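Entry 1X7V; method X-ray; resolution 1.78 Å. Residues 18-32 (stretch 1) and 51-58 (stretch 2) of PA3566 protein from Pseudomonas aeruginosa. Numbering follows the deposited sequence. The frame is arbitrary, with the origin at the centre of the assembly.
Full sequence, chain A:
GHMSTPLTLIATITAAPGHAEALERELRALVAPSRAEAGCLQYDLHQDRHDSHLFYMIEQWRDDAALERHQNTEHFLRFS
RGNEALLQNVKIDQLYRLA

Stretch 1, residues 18-32: GHAEALERELRALVA
Stretch 2, residues 51-58: DSHLFYMI

Residues 20-32 form a helix (phi -56 to -72°, psi -26 to -55°) that lies over strand 54-58 (phi -103 to -136°, psi 121 to 155°) with nearly the same N-to-C direction: the axes make an angle of 12° and approach to 9.9 Å. The chains are tightest at their N-terminal ends, where the CA atoms of Ala20 and His53 are 4.8 Å apart, and diverge to 7.9 Å between the CA atoms of Glu24 and Phe55. No hydrogen bond links the stretches; the contact is side-chain packing and buries 464 Å², both sides summed.

A type I turn from Asp51 to Leu54, closed by Leu54 N to Asp51 O (3.2 Å), leads into the strand. Within the turn, Asp51 (chi1 t) accepts a hydrogen bond at OD1 from His53 N (3.0 Å). Ala20 points toward the turn: its CB sits 3.5 Å from Ser52 O and covers one face of the His53 ring (chi1 -60°, chi2 -89°), 4.0 Å from ND1. Gly18, at phi/psi 88/-14, meets the edge of that ring, with N 3.0 Å from His53 CE1; His19 follows as N-cap.

Strand alternation turns Phe55 and Met57 toward the helix and Leu54 and Tyr56 away. Phe55 (m, chi2 85°) is the main bump. The Phe55 ring fills a hollow lined by Ala20 O (3.6 Å from Phe55 CZ), Leu23 CD2 (3.8 Å from Phe55 CD1), Glu24 CB (3.8 Å from Phe55 CE2) and Leu27 CD1 (3.6 Å from Phe55 CG). Leu23 adopts t,p and Leu27 m,t. Glu24, extended (t,t), offers its aliphatic base to the ring while OE2 forms a salt bridge with Arg28 NE (3.0 Å).

Two residues along the strand, selenomethionine Met57 points toward the helix with a bent side chain (t,p,p). Met57 CE lies 4.1 Å from Leu27 CD2 and 4.2 Å from Leu30 CD1 (Leu30 m,t), and Met57 SE 4.3 Å from Val31 CG2 (Val31 t), extending the apolar contact.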

# COMPACT_ATOMS: atom_id res chain seq x y z
N GLY A 18 -14.94 -12.88 1.81
CA GLY A 18 -15.97 -12.22 2.58
C GLY A 18 -15.56 -10.91 3.22
O GLY A 18 -16.42 -10.19 3.67
N HIS A 19 -14.24 -10.61 3.27
CA HIS A 19 -13.71 -9.42 3.96
C HIS A 19 -13.22 -8.26 3.09
O HIS A 19 -12.50 -7.41 3.59
CB HIS A 19 -12.62 -9.85 4.93
CG HIS A 19 -13.12 -10.76 6.01
ND1 HIS A 19 -13.71 -10.29 7.17
CD2 HIS A 19 -13.25 -12.11 6.05
CE1 HIS A 19 -14.09 -11.32 7.91
NE2 HIS A 19 -13.81 -12.43 7.26
N ALA A 20 -13.63 -8.18 1.82
CA ALA A 20 -13.21 -7.11 0.91
C ALA A 20 -13.59 -5.73 1.41
O ALA A 20 -12.79 -4.80 1.33
CB ALA A 20 -13.77 -7.31 -0.50
N GLU A 21 -14.81 -5.56 1.91
CA GLU A 21 -15.23 -4.25 2.33
C GLU A 21 -14.46 -3.75 3.53
O GLU A 21 -14.13 -2.55 3.60
CB GLU A 21 -16.71 -4.25 2.63
CG GLU A 21 -17.57 -4.57 1.39
CD GLU A 21 -17.83 -3.38 0.42
OE1 GLU A 21 -16.89 -2.59 0.10
OE2 GLU A 21 -18.99 -3.28 -0.07
N ALA A 22 -14.18 -4.64 4.47
CA ALA A 22 -13.43 -4.29 5.67
C ALA A 22 -12.00 -3.91 5.28
O ALA A 22 -11.42 -2.90 5.76
CB ALA A 22 -13.42 -5.45 6.67
N LEU A 23 -11.40 -4.70 4.42
CA LEU A 23 -10.04 -4.38 3.98
C LEU A 23 -9.92 -3.03 3.19
O LEU A 23 -8.97 -2.25 3.40
CB LEU A 23 -9.47 -5.59 3.18
CG LEU A 23 -8.04 -5.36 2.62
CD1 LEU A 23 -7.13 -5.07 3.81
CD2 LEU A 23 -7.52 -6.50 1.73
N GLU A 24 -10.85 -2.76 2.29
CA GLU A 24 -10.92 -1.49 1.57
C GLU A 24 -11.00 -0.31 2.54
O GLU A 24 -10.32 0.67 2.31
CB GLU A 24 -12.14 -1.46 0.66
CG GLU A 24 -12.34 -0.11 -0.09
CD GLU A 24 -13.54 -0.14 -1.04
OE1 GLU A 24 -13.86 -1.23 -1.61
OE2 GLU A 24 -14.15 0.94 -1.25
N ARG A 25 -11.84 -0.43 3.58
CA ARG A 25 -11.98 0.60 4.62
C ARG A 25 -10.61 0.88 5.22
O ARG A 25 -10.20 2.02 5.34
CB ARG A 25 -12.96 0.15 5.69
CG ARG A 25 -13.12 1.14 6.76
CD ARG A 25 -14.29 0.84 7.63
NE ARG A 25 -14.19 -0.48 8.15
CZ ARG A 25 -15.11 -1.45 8.00
NH1 ARG A 25 -16.29 -1.25 7.38
NH2 ARG A 25 -14.84 -2.61 8.52
N GLU A 26 -9.89 -0.18 5.55
CA GLU A 26 -8.61 -0.06 6.20
C GLU A 26 -7.54 0.51 5.27
O GLU A 26 -6.75 1.37 5.71
CB GLU A 26 -8.20 -1.42 6.77
CG GLU A 26 -9.10 -1.89 7.92
CD GLU A 26 -9.17 -0.90 9.11
OE1 GLU A 26 -8.13 -0.75 9.79
OE2 GLU A 26 -10.27 -0.30 9.41
N LEU A 27 -7.49 0.02 4.04
CA LEU A 27 -6.54 0.52 3.01
C LEU A 27 -6.78 1.99 2.67
O LEU A 27 -5.85 2.79 2.49
CB LEU A 27 -6.60 -0.35 1.74
CG LEU A 27 -6.11 -1.77 1.84
CD1 LEU A 27 -6.42 -2.60 0.59
CD2 LEU A 27 -4.57 -1.79 2.18
N ARG A 28 -8.04 2.41 2.60
CA ARG A 28 -8.35 3.81 2.22
C ARG A 28 -7.73 4.80 3.26
O ARG A 28 -7.27 5.92 2.92
CB ARG A 28 -9.85 4.01 2.12
CG ARG A 28 -10.52 3.50 0.82
CD ARG A 28 -12.03 3.73 0.94
NE ARG A 28 -12.78 3.40 -0.27
CZ ARG A 28 -12.93 4.19 -1.33
NH1 ARG A 28 -12.39 5.40 -1.39
NH2 ARG A 28 -13.66 3.76 -2.36
N ALA A 29 -7.66 4.35 4.49
CA ALA A 29 -7.18 5.17 5.61
C ALA A 29 -5.73 5.51 5.41
O ALA A 29 -5.23 6.53 5.97
CB ALA A 29 -7.33 4.45 6.92
N LEU A 30 -5.03 4.65 4.67
CA LEU A 30 -3.58 4.88 4.44
C LEU A 30 -3.26 6.04 3.49
O LEU A 30 -2.14 6.59 3.52
CB LEU A 30 -2.95 3.59 3.92
CG LEU A 30 -2.87 2.48 4.97
CD1 LEU A 30 -2.47 1.15 4.33
CD2 LEU A 30 -1.86 2.84 5.98
N VAL A 31 -4.19 6.35 2.59
CA VAL A 31 -3.83 7.11 1.42
C VAL A 31 -3.48 8.59 1.69
O VAL A 31 -2.40 9.05 1.28
CB VAL A 31 -4.92 6.91 0.30
CG1 VAL A 31 -4.59 7.75 -0.94
CG2 VAL A 31 -5.03 5.43 -0.06
N ALA A 32 -4.37 9.34 2.34
CA ALA A 32 -4.11 10.76 2.53
C ALA A 32 -2.84 10.96 3.37
O ALA A 32 -1.98 11.77 2.98
CB ALA A 32 -5.29 11.45 3.18
N ASP A 51 -12.15 -9.21 -9.35
CA ASP A 51 -12.22 -9.87 -8.05
C ASP A 51 -12.18 -8.77 -7.00
O ASP A 51 -11.15 -8.11 -6.84
CB ASP A 51 -11.04 -10.83 -7.86
CG ASP A 51 -11.10 -11.58 -6.50
OD1 ASP A 51 -11.96 -11.29 -5.64
OD2 ASP A 51 -10.25 -12.50 -6.30
N SER A 52 -13.28 -8.59 -6.27
CA SER A 52 -13.41 -7.51 -5.28
C SER A 52 -12.40 -7.64 -4.11
O SER A 52 -12.10 -6.66 -3.45
CB SER A 52 -14.83 -7.54 -4.71
OG SER A 52 -15.03 -8.78 -4.05
N HIS A 53 -11.89 -8.85 -3.88
CA HIS A 53 -10.92 -9.11 -2.83
C HIS A 53 -9.50 -8.67 -3.11
O HIS A 53 -8.66 -8.74 -2.19
CB HIS A 53 -10.92 -10.60 -2.54
CG HIS A 53 -12.25 -11.11 -2.09
ND1 HIS A 53 -12.62 -11.13 -0.77
CD2 HIS A 53 -13.30 -11.58 -2.79
CE1 HIS A 53 -13.85 -11.59 -0.66
NE2 HIS A 53 -14.29 -11.87 -1.88
N LEU A 54 -9.23 -8.20 -4.33
CA LEU A 54 -7.87 -7.83 -4.77
C LEU A 54 -7.74 -6.33 -4.92
O LEU A 54 -8.54 -5.69 -5.60
CB LEU A 54 -7.52 -8.45 -6.09
CG LEU A 54 -6.85 -9.81 -6.04
CD1 LEU A 54 -6.88 -10.41 -7.42
CD2 LEU A 54 -5.41 -9.59 -5.52
N PHE A 55 -6.74 -5.79 -4.23
CA PHE A 55 -6.41 -4.37 -4.20
C PHE A 55 -4.95 -4.20 -4.53
O PHE A 55 -4.16 -5.12 -4.31
CB PHE A 55 -6.64 -3.76 -2.83
CG PHE A 55 -8.05 -3.93 -2.32
CD1 PHE A 55 -8.45 -5.08 -1.67
CD2 PHE A 55 -8.99 -2.98 -2.60
CE1 PHE A 55 -9.79 -5.21 -1.28
CE2 PHE A 55 -10.23 -3.11 -2.21
CZ PHE A 55 -10.63 -4.26 -1.54
N TYR A 56 -4.63 -3.02 -5.04
CA TYR A 56 -3.26 -2.71 -5.49
C TYR A 56 -2.91 -1.35 -5.01
O TYR A 56 -3.66 -0.40 -5.30
CB TYR A 56 -3.17 -2.70 -7.03
CG TYR A 56 -3.66 -3.95 -7.68
CD1 TYR A 56 -5.02 -4.12 -7.99
CD2 TYR A 56 -2.79 -5.00 -7.98
CE1 TYR A 56 -5.50 -5.29 -8.63
CE2 TYR A 56 -3.27 -6.16 -8.61
CZ TYR A 56 -4.63 -6.31 -8.91
OH TYR A 56 -5.12 -7.46 -9.52
N MSE A 57 -1.80 -1.22 -4.27
CA MSE A 57 -1.28 0.12 -3.96
C MSE A 57 -0.10 0.34 -4.89
O MSE A 57 0.82 -0.48 -4.91
CB MSE A 57 -0.83 0.22 -2.48
CG MSE A 57 -0.71 1.61 -1.96
SE MSE A 57 -2.53 2.33 -1.64
CE MSE A 57 -2.96 1.36 0.16
N ILE A 58 -0.13 1.42 -5.66
CA ILE A 58 0.98 1.82 -6.52
C ILE A 58 1.61 3.01 -5.83
O ILE A 58 0.97 4.04 -5.60
CB ILE A 58 0.58 2.16 -7.98
CG1 ILE A 58 -0.18 0.97 -8.66
CG2 ILE A 58 1.83 2.57 -8.81
CD1 ILE A 58 -0.71 1.30 -10.00